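Local coordinates for protein Abbfa_003403 (Acinetobacter baumannii, PDB 4ZXH) that probably assembles a peptide product as a four-domain nonribosomal peptide synthetase with condensation, adenylation, carrier and thioesterase domains, at residues A[662-667]-A[700-705]; A[742-747]-A[775-780]; A[1120-1125]-A[1129-1134]; A[1262-1267]-A[1278-1283]. All coordinates share one frame; numbering follows the deposited sequence.

How the contacts relate
The four contacts fall into two pairs, one for each of two domains. Contacts 1 and 2 come first along the chain and belong to the adenylation (AMP-binding) domain. Their centres are about 22 Å apart, and both reach the mixed sheet that includes strands 662-665, 735-740 and 773-777. Contacts 3 and 4 follow in the thioesterase domain, again with centres about 22 Å apart, on a common sheet in which strands 1131-1136 and 1262-1267 flank strand 1157-1163. From pair to pair the centres are about 70 to 84 Å apart. Each pair therefore belongs to the packing of its own domain, and none of the four joins the two domains.

Contact 1 (A[662-667]-A[700-705]); sequences QLLAIT and IQLVDY
Leu664, on strand 662-665, faces Tyr705 of helix 699-709 with their CA atoms 9.4 Å apart, the nearest backbone approach of 662-667 and 700-705, so side chains alone span the gap. Leu664 carries the strand's side of the contact, and its two methyls divide the work. CD2 meets Leu702 CD1 at 3.6 Å, and CD1 lies beside the phenol of Tyr705, 3.7 Å from CE2. The same methyl is 3.9 Å from Tyr705 CD2, so it is shared by the neighbouring carbons CD2 and CE2, which it approaches obliquely. The two leucine chains, Leu664 and Leu702, run alongside in opposite senses and meet methyl to methyl. Leu702 and Tyr705 are three residues apart in the helix and present neighbouring points of one face. In Leu664, CG lies opposite the backbone N (chi1 -173°), which carries the forked end outward from the strand and lets the methyls reach two helix residues at once. Leu664 and Leu702 are buried. The interaction is purely apolar, and 145 Å² of surface is buried over the two sides together. Around it, Leu664 also packs on Leu714 of strand 713-716, while Leu702 touches Met723 and Leu724 of helix 718-725. Strand 662-665 lies between the parallel strands 687-690 and 713-716, and helix 699-709 is part of the connection from the first of these to the second. The arrangement is that of a beta-alpha-beta crossover, whose helix packs over the intervening strand in the adenylation domain's central sheet.

Contact 2 (A[742-747]-A[775-780]); sequences EALDTI and ARITDA
Thr746 and Ala780 bring 742-747 and 775-780 closest together, with CA atoms 5.2 Å apart; a second, looser meeting joins Leu744 to Ile777. The apolar part is the latter pair. Leu744 CD2 approaches Ile777 CG1 at 4.3 Å, a distance at the outer limit of van der Waals touch, and both side chains are buried with their CB atoms directed at the opposite segment. For Leu744, CG lies opposite the backbone N (chi1 177°), which extends the branch across the gap. The other part brings side chains against backbone. Ala780 CB stands 3.7 Å from Thr746 O, and Thr746 CB is equally far, 3.7 Å, from Ala780 O. The methyl of Thr746 comes still nearer to that oxygen in the model, but at 2.70 Å resolution so short a separation is doubtful and is given no weight. The total buried surface, 145 Å², is modest. Polar groups contribute to the surroundings: Asp745 occupies the N-cap position of helix 746-753, and Glu742 OE2 accepts a hydrogen bond from Leu955 N. Helix 746-753 connects the parallel neighbours 735-740 and 756-763, and strand 773-777 runs antiparallel beside the latter. The contact thus sets the start of that helix against the chain leaving strand 773-777, with Ala780 also touching Ala749 and Glu750 in the helix. Thr746 in turn touches Asn885 of helix 880-888, which lies largely in the C-terminal AMP-binding region, so the contact sits where the large part of the adenylation domain faces its C-terminal part.

Contact 3 (A[1120-1125]-A[1129-1134]); sequences AEMQKM and GPYFLG
Met1122 points its CB from helix 1111-1125 at Tyr1131 and ends in a methyl shared by two residues of strand 1131-1136. Its CG is opposite the carbonyl carbon (chi1 -65°) and the chain runs extended to SD, but a bend at the last torsion (chi3 60°) turns CE aside. There it meets Leu1133 CD2 at 3.7 Å and Tyr1131 CD1 at 4.0 Å. It approaches the Tyr1131 ring obliquely, and the Met1122 chain lies roughly perpendicular to that of Leu1133. The helix leads from strand 1093-1096 to strand 1131-1136 and passes over strand 1067-1070, which lies between them. This is a beta-alpha-beta crossover of the alpha/beta-hydrolase fold expected of the thioesterase domain, and Trp1068 and Phe1070 of the intervening strand also touch Met1122. Gln1123 approaches differently: its CG is 3.6 Å from Tyr1131 OH, and its amide plane is turned 60° from the ring. The phenol oxygen has its hydrogen-bond partner elsewhere, at Gln1126 O, between the two segments in the chain. Gly1129 CA rests over one face of the same ring, 3.6 Å from its plane and nearer its edge than its centre.

Contact 4 (A[1262-1267]-A[1278-1283]); sequences ILLVKA and LGWDQL
Leu1264 and Trp1280 form the nearest touch between strand 1262-1267 and the loop 1278-1283. The strand belongs to the mostly parallel sheet of the alpha/beta-hydrolase fold, here the thioesterase domain, and the loop is part of its connection to strand 1288-1293. At the start, Ile1262 directs its CB to the loop but only comes near, with CD1 4.6 Å from Trp1280 CZ3. Two residues on, Leu1264 makes the main apolar contacts. Its CG is set opposite the backbone N (chi1 173°), so that the branch projects from the sheet face and its methyls separate toward two partners. CD2 lies 3.9 Å from Trp1280 CD1, approaching the indole obliquely, while CD1 is 4.3 Å from Leu1278 CD1. Next to the touched carbon in the five-membered ring, Trp1280 NE1 hydrogen-bonds to Thr1165 O, which fixes the turn of the indole; the ring of Tyr1144 meets it edge-to-face. A 3-10 segment, 1280-1282, holds this part of the loop, with Leu1283 N bonded to Trp1280 O at 2.9 Å. Alternation along the strand puts Val1265 on the far side and brings Lys1266 back to the loop. Its chain is extended throughout, so the aliphatic part runs past Leu1278, with CE 4.2 Å from Leu1278 CD2. Beyond CE, Lys1266 NZ is hydrogen-bonded to Glu1276 O, two residues ahead of Leu1278. Leu1278 also touches Asp1164, a possible member of a Cys-His-Asp catalytic triad, and at the strand's end Ala1267 N hydrogen-bonds to OD1 of that aspartate.

Contact 1 (A[662-667]-A[700-705])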
loop_
_atom_site.group_PDB
_atom_site.type_symbol
_atom_site.label_atom_id
_atom_site.label_comp_id
_atom_site.label_asym_id
_atom_site.label_seq_id
_atom_site.Cartn_x
_atom_site.Cartn_y
_atom_site.Cartn_z
ATOM N N GLN A 662 22.229 8.347 -38.583
ATOM C CA GLN A 662 21.035 7.961 -39.311
ATOM C C GLN A 662 19.843 7.898 -38.364
ATOM O O GLN A 662 19.705 6.979 -37.560
ATOM C CB GLN A 662 21.253 6.633 -40.034
ATOM C CG GLN A 662 22.210 6.780 -41.202
ATOM C CD GLN A 662 22.240 5.574 -42.114
ATOM O OE1 GLN A 662 22.067 4.439 -41.674
ATOM N NE2 GLN A 662 22.451 5.818 -43.402
ATOM N N LEU A 663 18.976 8.894 -38.483
ATOM C CA LEU A 663 17.867 9.073 -37.560
ATOM C C LEU A 663 16.553 8.640 -38.180
ATOM O O LEU A 663 16.230 9.040 -39.302
ATOM C CB LEU A 663 17.778 10.540 -37.128
ATOM C CG LEU A 663 16.920 10.897 -35.913
ATOM C CD1 LEU A 663 17.510 12.118 -35.288
ATOM C CD2 LEU A 663 15.454 11.151 -36.283
ATOM N N LEU A 664 15.787 7.833 -37.448
ATOM C CA LEU A 664 14.477 7.419 -37.926
ATOM C C LEU A 664 13.391 8.337 -37.387
ATOM O O LEU A 664 13.008 8.241 -36.218
ATOM C CB LEU A 664 14.176 5.981 -37.535
ATOM C CG LEU A 664 12.882 5.446 -38.146
ATOM C CD1 LEU A 664 13.001 5.391 -39.661
ATOM C CD2 LEU A 664 12.523 4.073 -37.578
ATOM N N ALA A 665 12.902 9.222 -38.252
ATOM C CA ALA A 665 11.836 10.143 -37.901
ATOM C C ALA A 665 10.438 9.503 -38.017
ATOM O O ALA A 665 9.980 9.166 -39.112
ATOM C CB ALA A 665 11.929 11.363 -38.766
ATOM N N ILE A 666 9.758 9.354 -36.881
ATOM C CA ILE A 666 8.468 8.660 -36.839
ATOM C C ILE A 666 7.335 9.537 -36.343
ATOM O O ILE A 666 6.176 9.176 -36.463
ATOM C CB ILE A 666 8.517 7.433 -35.925
ATOM C CG1 ILE A 666 8.704 7.876 -34.485
ATOM C CG2 ILE A 666 9.670 6.532 -36.301
ATOM C CD1 ILE A 666 8.944 6.723 -33.570
ATOM N N THR A 667 7.676 10.677 -35.761
ATOM C CA THR A 667 6.683 11.514 -35.109
ATOM C C THR A 667 6.004 12.448 -36.098
ATOM O O THR A 667 6.682 13.116 -36.893
ATOM C CB THR A 667 7.333 12.342 -33.997
ATOM O OG1 THR A 667 8.097 11.477 -33.152
ATOM C CG2 THR A 667 6.294 13.069 -33.170
ATOM N N ILE A 700 5.918 -5.016 -35.780
ATOM C CA ILE A 700 6.706 -5.937 -36.591
ATOM C C ILE A 700 7.239 -5.231 -37.829
ATOM O O ILE A 700 8.368 -5.463 -38.269
ATOM C CB ILE A 700 5.877 -7.167 -37.002
ATOM C CG1 ILE A 700 5.393 -7.906 -35.747
ATOM C CG2 ILE A 700 6.695 -8.088 -37.903
ATOM C CD1 ILE A 700 4.486 -9.091 -36.028
ATOM N N GLN A 701 6.431 -4.343 -38.380
ATOM C CA GLN A 701 6.863 -3.602 -39.543
ATOM C C GLN A 701 7.966 -2.595 -39.178
ATOM O O GLN A 701 8.837 -2.301 -40.003
ATOM C CB GLN A 701 5.671 -2.907 -40.182
ATOM C CG GLN A 701 5.749 -2.840 -41.697
ATOM C CD GLN A 701 4.407 -2.525 -42.308
ATOM O OE1 GLN A 701 3.364 -2.812 -41.708
ATOM N NE2 GLN A 701 4.415 -1.913 -43.493
ATOM N N LEU A 702 7.940 -2.090 -37.940
ATOM C CA LEU A 702 8.967 -1.154 -37.470
ATOM C C LEU A 702 10.245 -1.884 -37.058
ATOM O O LEU A 702 11.339 -1.359 -37.240
ATOM C CB LEU A 702 8.455 -0.304 -36.304
ATOM C CG LEU A 702 9.401 0.782 -35.776
ATOM C CD1 LEU A 702 9.830 1.738 -36.891
ATOM C CD2 LEU A 702 8.757 1.564 -34.656
ATOM N N VAL A 703 10.113 -3.088 -36.509
ATOM C CA VAL A 703 11.286 -3.914 -36.237
ATOM C C VAL A 703 12.046 -4.192 -37.534
ATOM O O VAL A 703 13.275 -4.170 -37.555
ATOM C CB VAL A 703 10.917 -5.252 -35.572
ATOM C CG1 VAL A 703 12.138 -6.146 -35.479
ATOM C CG2 VAL A 703 10.346 -5.019 -34.183
ATOM N N ASP A 704 11.313 -4.426 -38.618
ATOM C CA ASP A 704 11.942 -4.763 -39.892
ATOM C C ASP A 704 12.596 -3.549 -40.540
ATOM O O ASP A 704 13.680 -3.660 -41.118
ATOM C CB ASP A 704 10.928 -5.380 -40.860
ATOM C CG ASP A 704 10.548 -6.806 -40.487
ATOM O OD1 ASP A 704 11.229 -7.423 -39.630
ATOM O OD2 ASP A 704 9.564 -7.316 -41.065
ATOM N N TYR A 705 11.937 -2.397 -40.450
ATOM C CA TYR A 705 12.480 -1.181 -41.040
ATOM C C TYR A 705 13.754 -0.792 -40.293
ATOM O O TYR A 705 14.676 -0.233 -40.886
ATOM C CB TYR A 705 11.461 -0.034 -40.999
ATOM C CG TYR A 705 11.768 1.111 -41.954
ATOM C CD1 TYR A 705 11.071 1.252 -43.153
ATOM C CD2 TYR A 705 12.770 2.042 -41.665
ATOM C CE1 TYR A 705 11.353 2.294 -44.032
ATOM C CE2 TYR A 705 13.064 3.081 -42.539
ATOM C CZ TYR A 705 12.351 3.205 -43.721
ATOM O OH TYR A 705 12.631 4.240 -44.593
#

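Contact 2 (A[742-747]-A[775-780])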
loop_
_atom_site.group_PDB
_atom_site.type_symbol
_atom_site.label_atom_id
_atom_site.label_comp_id
_atom_site.label_asym_id
_atom_site.label_seq_id
_atom_site.Cartn_x
_atom_site.Cartn_y
_atom_site.Cartn_z
ATOM N N GLU A 742 5.501 11.763 -22.173
ATOM C CA GLU A 742 4.866 11.229 -20.980
ATOM C C GLU A 742 5.915 10.767 -19.974
ATOM O O GLU A 742 7.098 10.672 -20.296
ATOM C CB GLU A 742 3.941 10.079 -21.341
ATOM C CG GLU A 742 2.549 10.527 -21.696
ATOM C CD GLU A 742 1.616 9.366 -21.961
ATOM O OE1 GLU A 742 2.079 8.298 -22.441
ATOM O OE2 GLU A 742 0.418 9.520 -21.647
ATOM N N ALA A 743 5.485 10.488 -18.752
ATOM C CA ALA A 743 6.414 10.052 -17.722
ATOM C C ALA A 743 7.059 8.730 -18.119
ATOM O O ALA A 743 6.427 7.879 -18.750
ATOM C CB ALA A 743 5.709 9.925 -16.387
ATOM N N LEU A 744 8.333 8.578 -17.783
ATOM C CA LEU A 744 9.017 7.318 -18.000
ATOM C C LEU A 744 8.942 6.507 -16.710
ATOM O O LEU A 744 9.498 6.906 -15.679
ATOM C CB LEU A 744 10.468 7.549 -18.427
ATOM C CG LEU A 744 11.354 6.319 -18.633
ATOM C CD1 LEU A 744 10.775 5.430 -19.695
ATOM C CD2 LEU A 744 12.741 6.750 -19.038
ATOM N N ASP A 745 8.220 5.390 -16.759
ATOM C CA ASP A 745 8.093 4.513 -15.599
ATOM C C ASP A 745 9.295 3.585 -15.522
ATOM O O ASP A 745 9.957 3.330 -16.529
ATOM C CB ASP A 745 6.784 3.701 -15.639
ATOM C CG ASP A 745 6.562 2.987 -16.967
ATOM O OD1 ASP A 745 6.692 3.630 -18.035
ATOM O OD2 ASP A 745 6.298 1.768 -16.948
ATOM N N THR A 746 9.575 3.082 -14.325
ATOM C CA THR A 746 10.769 2.277 -14.102
ATOM C C THR A 746 10.775 0.991 -14.936
ATOM O O THR A 746 11.824 0.586 -15.443
ATOM C CB THR A 746 10.917 1.935 -12.614
ATOM O OG1 THR A 746 9.667 1.451 -12.134
ATOM C CG2 THR A 746 11.265 3.186 -11.815
ATOM N N ILE A 747 9.610 0.364 -15.097
ATOM C CA ILE A 747 9.527 -0.877 -15.867
ATOM C C ILE A 747 9.965 -0.680 -17.321
ATOM O O ILE A 747 10.747 -1.471 -17.846
ATOM C CB ILE A 747 8.101 -1.476 -15.875
ATOM C CG1 ILE A 747 7.510 -1.533 -14.460
ATOM C CG2 ILE A 747 8.112 -2.861 -16.541
ATOM C CD1 ILE A 747 8.172 -2.527 -13.536
ATOM N N ALA A 775 17.466 14.102 -19.149
ATOM C CA ALA A 775 18.129 13.218 -18.205
ATOM C C ALA A 775 18.795 12.018 -18.905
ATOM O O ALA A 775 18.120 11.243 -19.585
ATOM C CB ALA A 775 17.113 12.725 -17.170
ATOM N N ARG A 776 20.107 11.854 -18.746
ATOM C CA ARG A 776 20.753 10.619 -19.195
ATOM C C ARG A 776 20.430 9.520 -18.182
ATOM O O ARG A 776 20.984 9.487 -17.077
ATOM C CB ARG A 776 22.276 10.781 -19.357
ATOM C CG ARG A 776 22.970 9.576 -20.029
ATOM C CD ARG A 776 24.502 9.630 -19.933
ATOM N NE ARG A 776 25.079 10.768 -20.651
ATOM C CZ ARG A 776 25.530 10.723 -21.906
ATOM N NH1 ARG A 776 25.481 9.590 -22.601
ATOM N NH2 ARG A 776 26.032 11.816 -22.476
ATOM N N ILE A 777 19.521 8.630 -18.561
ATOM C CA ILE A 777 19.104 7.522 -17.709
ATOM C C ILE A 777 20.099 6.367 -17.761
ATOM O O ILE A 777 20.344 5.804 -18.829
ATOM C CB ILE A 777 17.718 6.988 -18.116
ATOM C CG1 ILE A 777 16.667 8.109 -18.066
ATOM C CG2 ILE A 777 17.328 5.802 -17.236
ATOM C CD1 ILE A 777 16.658 8.906 -16.768
ATOM N N THR A 778 20.669 6.010 -16.611
ATOM C CA THR A 778 21.669 4.946 -16.582
ATOM C C THR A 778 21.224 3.813 -15.671
ATOM O O THR A 778 21.814 2.734 -15.683
ATOM C CB THR A 778 23.059 5.467 -16.118
ATOM O OG1 THR A 778 22.955 6.042 -14.808
ATOM C CG2 THR A 778 23.599 6.521 -17.095
ATOM N N ASP A 779 20.174 4.066 -14.896
ATOM C CA ASP A 779 19.664 3.102 -13.929
ATOM C C ASP A 779 18.175 3.351 -13.709
ATOM O O ASP A 779 17.773 4.466 -13.387
ATOM C CB ASP A 779 20.435 3.205 -12.604
ATOM C CG ASP A 779 20.116 2.065 -11.637
ATOM O OD1 ASP A 779 19.332 1.159 -12.006
ATOM O OD2 ASP A 779 20.666 2.069 -10.510
ATOM N N ALA A 780 17.366 2.307 -13.864
ATOM C CA ALA A 780 15.912 2.456 -13.806
ATOM C C ALA A 780 15.400 2.908 -12.447
ATOM O O ALA A 780 14.266 3.361 -12.330
ATOM C CB ALA A 780 15.242 1.168 -14.189
#

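Contact 3 (A[1120-1125]-A[1129-1134])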
loop_
_atom_site.group_PDB
_atom_site.type_symbol
_atom_site.label_atom_id
_atom_site.label_comp_id
_atom_site.label_asym_id
_atom_site.label_seq_id
_atom_site.Cartn_x
_atom_site.Cartn_y
_atom_site.Cartn_z
ATOM N N ALA A 1120 -17.808 -42.190 20.944
ATOM C CA ALA A 1120 -16.515 -41.990 21.596
ATOM C C ALA A 1120 -16.072 -40.528 21.490
ATOM O O ALA A 1120 -15.586 -39.967 22.470
ATOM C CB ALA A 1120 -15.463 -42.908 21.008
ATOM N N GLU A 1121 -16.244 -39.906 20.321
ATOM C CA GLU A 1121 -15.933 -38.475 20.191
ATOM C C GLU A 1121 -16.784 -37.614 21.136
ATOM O O GLU A 1121 -16.286 -36.648 21.712
ATOM C CB GLU A 1121 -16.113 -37.990 18.744
ATOM C CG GLU A 1121 -14.871 -38.165 17.853
ATOM C CD GLU A 1121 -13.687 -37.284 18.274
ATOM O OE1 GLU A 1121 -13.886 -36.064 18.480
ATOM O OE2 GLU A 1121 -12.556 -37.808 18.404
ATOM N N MET A 1122 -18.058 -37.972 21.293
ATOM C CA MET A 1122 -18.966 -37.244 22.169
ATOM C C MET A 1122 -18.539 -37.379 23.634
ATOM O O MET A 1122 -18.532 -36.408 24.393
ATOM C CB MET A 1122 -20.399 -37.745 22.000
ATOM C CG MET A 1122 -21.026 -37.509 20.627
ATOM S SD MET A 1122 -22.544 -38.498 20.455
ATOM C CE MET A 1122 -23.544 -37.853 21.798
ATOM N N GLN A 1123 -18.170 -38.586 24.033
ATOM C CA GLN A 1123 -17.858 -38.830 25.434
ATOM C C GLN A 1123 -16.529 -38.199 25.903
ATOM O O GLN A 1123 -16.270 -38.146 27.101
ATOM C CB GLN A 1123 -17.889 -40.333 25.705
ATOM C CG GLN A 1123 -19.329 -40.808 25.922
ATOM C CD GLN A 1123 -19.465 -42.286 26.269
ATOM O OE1 GLN A 1123 -18.724 -43.145 25.768
ATOM N NE2 GLN A 1123 -20.425 -42.587 27.140
ATOM N N LYS A 1124 -15.721 -37.689 24.975
ATOM C CA LYS A 1124 -14.556 -36.865 25.319
ATOM C C LYS A 1124 -14.958 -35.483 25.847
ATOM O O LYS A 1124 -14.270 -34.907 26.686
ATOM C CB LYS A 1124 -13.633 -36.679 24.109
ATOM C CG LYS A 1124 -12.854 -37.907 23.712
ATOM C CD LYS A 1124 -12.083 -37.691 22.423
ATOM C CE LYS A 1124 -10.951 -36.693 22.599
ATOM N NZ LYS A 1124 -10.100 -36.657 21.371
ATOM N N MET A 1125 -16.061 -34.945 25.334
ATOM C CA MET A 1125 -16.544 -33.629 25.749
ATOM C C MET A 1125 -17.694 -33.752 26.749
ATOM O O MET A 1125 -17.853 -32.893 27.607
ATOM C CB MET A 1125 -16.984 -32.796 24.530
ATOM C CG MET A 1125 -15.844 -32.435 23.595
ATOM S SD MET A 1125 -16.333 -31.556 22.098
ATOM C CE MET A 1125 -16.192 -29.838 22.594
ATOM N N GLY A 1129 -24.436 -38.816 30.558
ATOM C CA GLY A 1129 -25.689 -38.285 30.064
ATOM C C GLY A 1129 -26.446 -37.505 31.114
ATOM O O GLY A 1129 -25.915 -37.226 32.185
ATOM N N PRO A 1130 -27.703 -37.154 30.827
ATOM C CA PRO A 1130 -28.484 -37.505 29.632
ATOM C C PRO A 1130 -27.982 -36.823 28.366
ATOM O O PRO A 1130 -27.400 -35.736 28.454
ATOM C CB PRO A 1130 -29.900 -37.008 29.969
ATOM C CG PRO A 1130 -29.877 -36.665 31.421
ATOM C CD PRO A 1130 -28.472 -36.300 31.742
ATOM N N TYR A 1131 -28.208 -37.458 27.218
ATOM C CA TYR A 1131 -27.787 -36.901 25.942
ATOM C C TYR A 1131 -28.951 -36.323 25.167
ATOM O O TYR A 1131 -30.100 -36.730 25.367
ATOM C CB TYR A 1131 -27.072 -37.959 25.114
ATOM C CG TYR A 1131 -25.757 -38.311 25.726
ATOM C CD1 TYR A 1131 -24.662 -37.466 25.591
ATOM C CD2 TYR A 1131 -25.612 -39.462 26.475
ATOM C CE1 TYR A 1131 -23.451 -37.772 26.179
ATOM C CE2 TYR A 1131 -24.411 -39.777 27.057
ATOM C CZ TYR A 1131 -23.331 -38.935 26.908
ATOM O OH TYR A 1131 -22.126 -39.264 27.492
ATOM N N PHE A 1132 -28.638 -35.358 24.300
ATOM C CA PHE A 1132 -29.639 -34.664 23.506
ATOM C C PHE A 1132 -29.125 -34.635 22.069
ATOM O O PHE A 1132 -28.076 -34.069 21.788
ATOM C CB PHE A 1132 -29.894 -33.259 24.070
ATOM C CG PHE A 1132 -31.032 -32.530 23.416
ATOM C CD1 PHE A 1132 -32.116 -33.221 22.889
ATOM C CD2 PHE A 1132 -31.009 -31.148 23.300
ATOM C CE1 PHE A 1132 -33.166 -32.542 22.270
ATOM C CE2 PHE A 1132 -32.051 -30.466 22.687
ATOM C CZ PHE A 1132 -33.135 -31.165 22.170
ATOM N N LEU A 1133 -29.861 -35.273 21.166
ATOM C CA LEU A 1133 -29.353 -35.602 19.841
ATOM C C LEU A 1133 -30.303 -35.161 18.760
ATOM O O LEU A 1133 -31.507 -35.009 18.996
ATOM C CB LEU A 1133 -29.151 -37.114 19.682
ATOM C CG LEU A 1133 -28.580 -37.910 20.827
ATOM C CD1 LEU A 1133 -28.939 -39.320 20.598
ATOM C CD2 LEU A 1133 -27.079 -37.753 20.828
ATOM N N GLY A 1134 -29.779 -35.029 17.550
ATOM C CA GLY A 1134 -30.630 -34.653 16.456
ATOM C C GLY A 1134 -29.905 -34.549 15.144
ATOM O O GLY A 1134 -28.673 -34.615 15.105
#

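Contact 4 (A[1262-1267]-A[1278-1283])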
loop_
_atom_site.group_PDB
_atom_site.type_symbol
_atom_site.label_atom_id
_atom_site.label_comp_id
_atom_site.label_asym_id
_atom_site.label_seq_id
_atom_site.Cartn_x
_atom_site.Cartn_y
_atom_site.Cartn_z
ATOM N N ILE A 1262 -39.009 -38.639 20.798
ATOM C CA ILE A 1262 -38.628 -38.069 19.508
ATOM C C ILE A 1262 -39.480 -36.878 19.117
ATOM O O ILE A 1262 -40.704 -36.905 19.259
ATOM C CB ILE A 1262 -38.738 -39.128 18.387
ATOM C CG1 ILE A 1262 -37.691 -40.220 18.573
ATOM C CG2 ILE A 1262 -38.570 -38.497 17.017
ATOM C CD1 ILE A 1262 -37.859 -41.347 17.605
ATOM N N LEU A 1263 -38.830 -35.834 18.620
ATOM C CA LEU A 1263 -39.530 -34.744 17.949
ATOM C C LEU A 1263 -39.250 -34.846 16.457
ATOM O O LEU A 1263 -38.095 -34.692 16.027
ATOM C CB LEU A 1263 -39.087 -33.379 18.490
ATOM C CG LEU A 1263 -39.569 -32.145 17.725
ATOM C CD1 LEU A 1263 -41.072 -32.047 17.807
ATOM C CD2 LEU A 1263 -38.918 -30.878 18.274
ATOM N N LEU A 1264 -40.291 -35.128 15.671
ATOM C CA LEU A 1264 -40.138 -35.183 14.217
ATOM C C LEU A 1264 -40.748 -33.959 13.542
ATOM O O LEU A 1264 -41.964 -33.763 13.576
ATOM C CB LEU A 1264 -40.766 -36.454 13.656
ATOM C CG LEU A 1264 -40.822 -36.543 12.127
ATOM C CD1 LEU A 1264 -39.451 -36.569 11.529
ATOM C CD2 LEU A 1264 -41.610 -37.761 11.702
ATOM N N VAL A 1265 -39.897 -33.133 12.944
ATOM C CA VAL A 1265 -40.344 -31.937 12.241
ATOM C C VAL A 1265 -40.487 -32.264 10.756
ATOM O O VAL A 1265 -39.499 -32.558 10.078
ATOM C CB VAL A 1265 -39.355 -30.749 12.437
ATOM C CG1 VAL A 1265 -39.801 -29.540 11.653
ATOM C CG2 VAL A 1265 -39.224 -30.385 13.919
ATOM N N LYS A 1266 -41.711 -32.238 10.247
ATOM C CA LYS A 1266 -41.930 -32.614 8.860
ATOM C C LYS A 1266 -42.074 -31.397 7.959
ATOM O O LYS A 1266 -42.822 -30.457 8.254
ATOM C CB LYS A 1266 -43.163 -33.503 8.733
ATOM C CG LYS A 1266 -43.534 -33.807 7.297
ATOM C CD LYS A 1266 -44.553 -34.922 7.211
ATOM C CE LYS A 1266 -45.046 -35.084 5.786
ATOM N NZ LYS A 1266 -46.388 -35.759 5.776
ATOM N N ALA A 1267 -41.328 -31.411 6.866
ATOM C CA ALA A 1267 -41.475 -30.418 5.819
ATOM C C ALA A 1267 -42.803 -30.668 5.100
ATOM O O ALA A 1267 -42.935 -31.647 4.370
ATOM C CB ALA A 1267 -40.297 -30.503 4.855
ATOM N N LEU A 1278 -43.258 -39.998 7.502
ATOM C CA LEU A 1278 -42.041 -40.439 6.826
ATOM C C LEU A 1278 -41.687 -41.902 7.153
ATOM O O LEU A 1278 -40.536 -42.320 7.001
ATOM C CB LEU A 1278 -40.867 -39.512 7.187
ATOM C CG LEU A 1278 -41.186 -38.028 7.036
ATOM C CD1 LEU A 1278 -39.968 -37.167 7.309
ATOM C CD2 LEU A 1278 -41.739 -37.745 5.663
ATOM N N GLY A 1279 -42.675 -42.680 7.589
ATOM C CA GLY A 1279 -42.451 -44.080 7.879
ATOM C C GLY A 1279 -42.137 -44.397 9.334
ATOM O O GLY A 1279 -42.021 -45.564 9.690
ATOM N N TRP A 1280 -42.024 -43.387 10.194
ATOM C CA TRP A 1280 -41.609 -43.644 11.582
ATOM C C TRP A 1280 -42.657 -44.377 12.400
ATOM O O TRP A 1280 -42.342 -44.970 13.434
ATOM C CB TRP A 1280 -41.225 -42.337 12.294
ATOM C CG TRP A 1280 -39.857 -41.892 11.913
ATOM C CD1 TRP A 1280 -39.538 -40.967 10.970
ATOM C CD2 TRP A 1280 -38.614 -42.396 12.422
ATOM N NE1 TRP A 1280 -38.173 -40.833 10.879
ATOM C CE2 TRP A 1280 -37.579 -41.704 11.757
ATOM C CE3 TRP A 1280 -38.274 -43.346 13.392
ATOM C CZ2 TRP A 1280 -36.220 -41.944 12.015
ATOM C CZ3 TRP A 1280 -36.914 -43.580 13.656
ATOM C CH2 TRP A 1280 -35.912 -42.878 12.970
ATOM N N ASP A 1281 -43.901 -44.342 11.939
ATOM C CA ASP A 1281 -44.961 -45.095 12.594
ATOM C C ASP A 1281 -44.668 -46.600 12.637
ATOM O O ASP A 1281 -45.348 -47.336 13.342
ATOM C CB ASP A 1281 -46.317 -44.848 11.907
ATOM C CG ASP A 1281 -46.293 -45.124 10.405
ATOM O OD1 ASP A 1281 -45.289 -44.785 9.743
ATOM O OD2 ASP A 1281 -47.275 -45.700 9.886
ATOM N N GLN A 1282 -43.667 -47.064 11.887
ATOM C CA GLN A 1282 -43.362 -48.493 11.861
ATOM C C GLN A 1282 -42.213 -48.824 12.809
ATOM O O GLN A 1282 -41.838 -49.985 12.962
ATOM C CB GLN A 1282 -43.004 -48.959 10.452
ATOM C CG GLN A 1282 -43.977 -48.554 9.355
ATOM C CD GLN A 1282 -43.641 -49.207 8.020
ATOM O OE1 GLN A 1282 -42.689 -49.979 7.917
ATOM N NE2 GLN A 1282 -44.394 -48.864 6.984
ATOM N N LEU A 1283 -41.656 -47.797 13.441
ATOM C CA LEU A 1283 -40.521 -47.969 14.339
ATOM C C LEU A 1283 -40.829 -47.460 15.731
ATOM O O LEU A 1283 -40.369 -48.025 16.719
ATOM C CB LEU A 1283 -39.290 -47.235 13.806
ATOM C CG LEU A 1283 -38.676 -47.782 12.529
ATOM C CD1 LEU A 1283 -37.432 -46.996 12.180
ATOM C CD2 LEU A 1283 -38.370 -49.261 12.696
#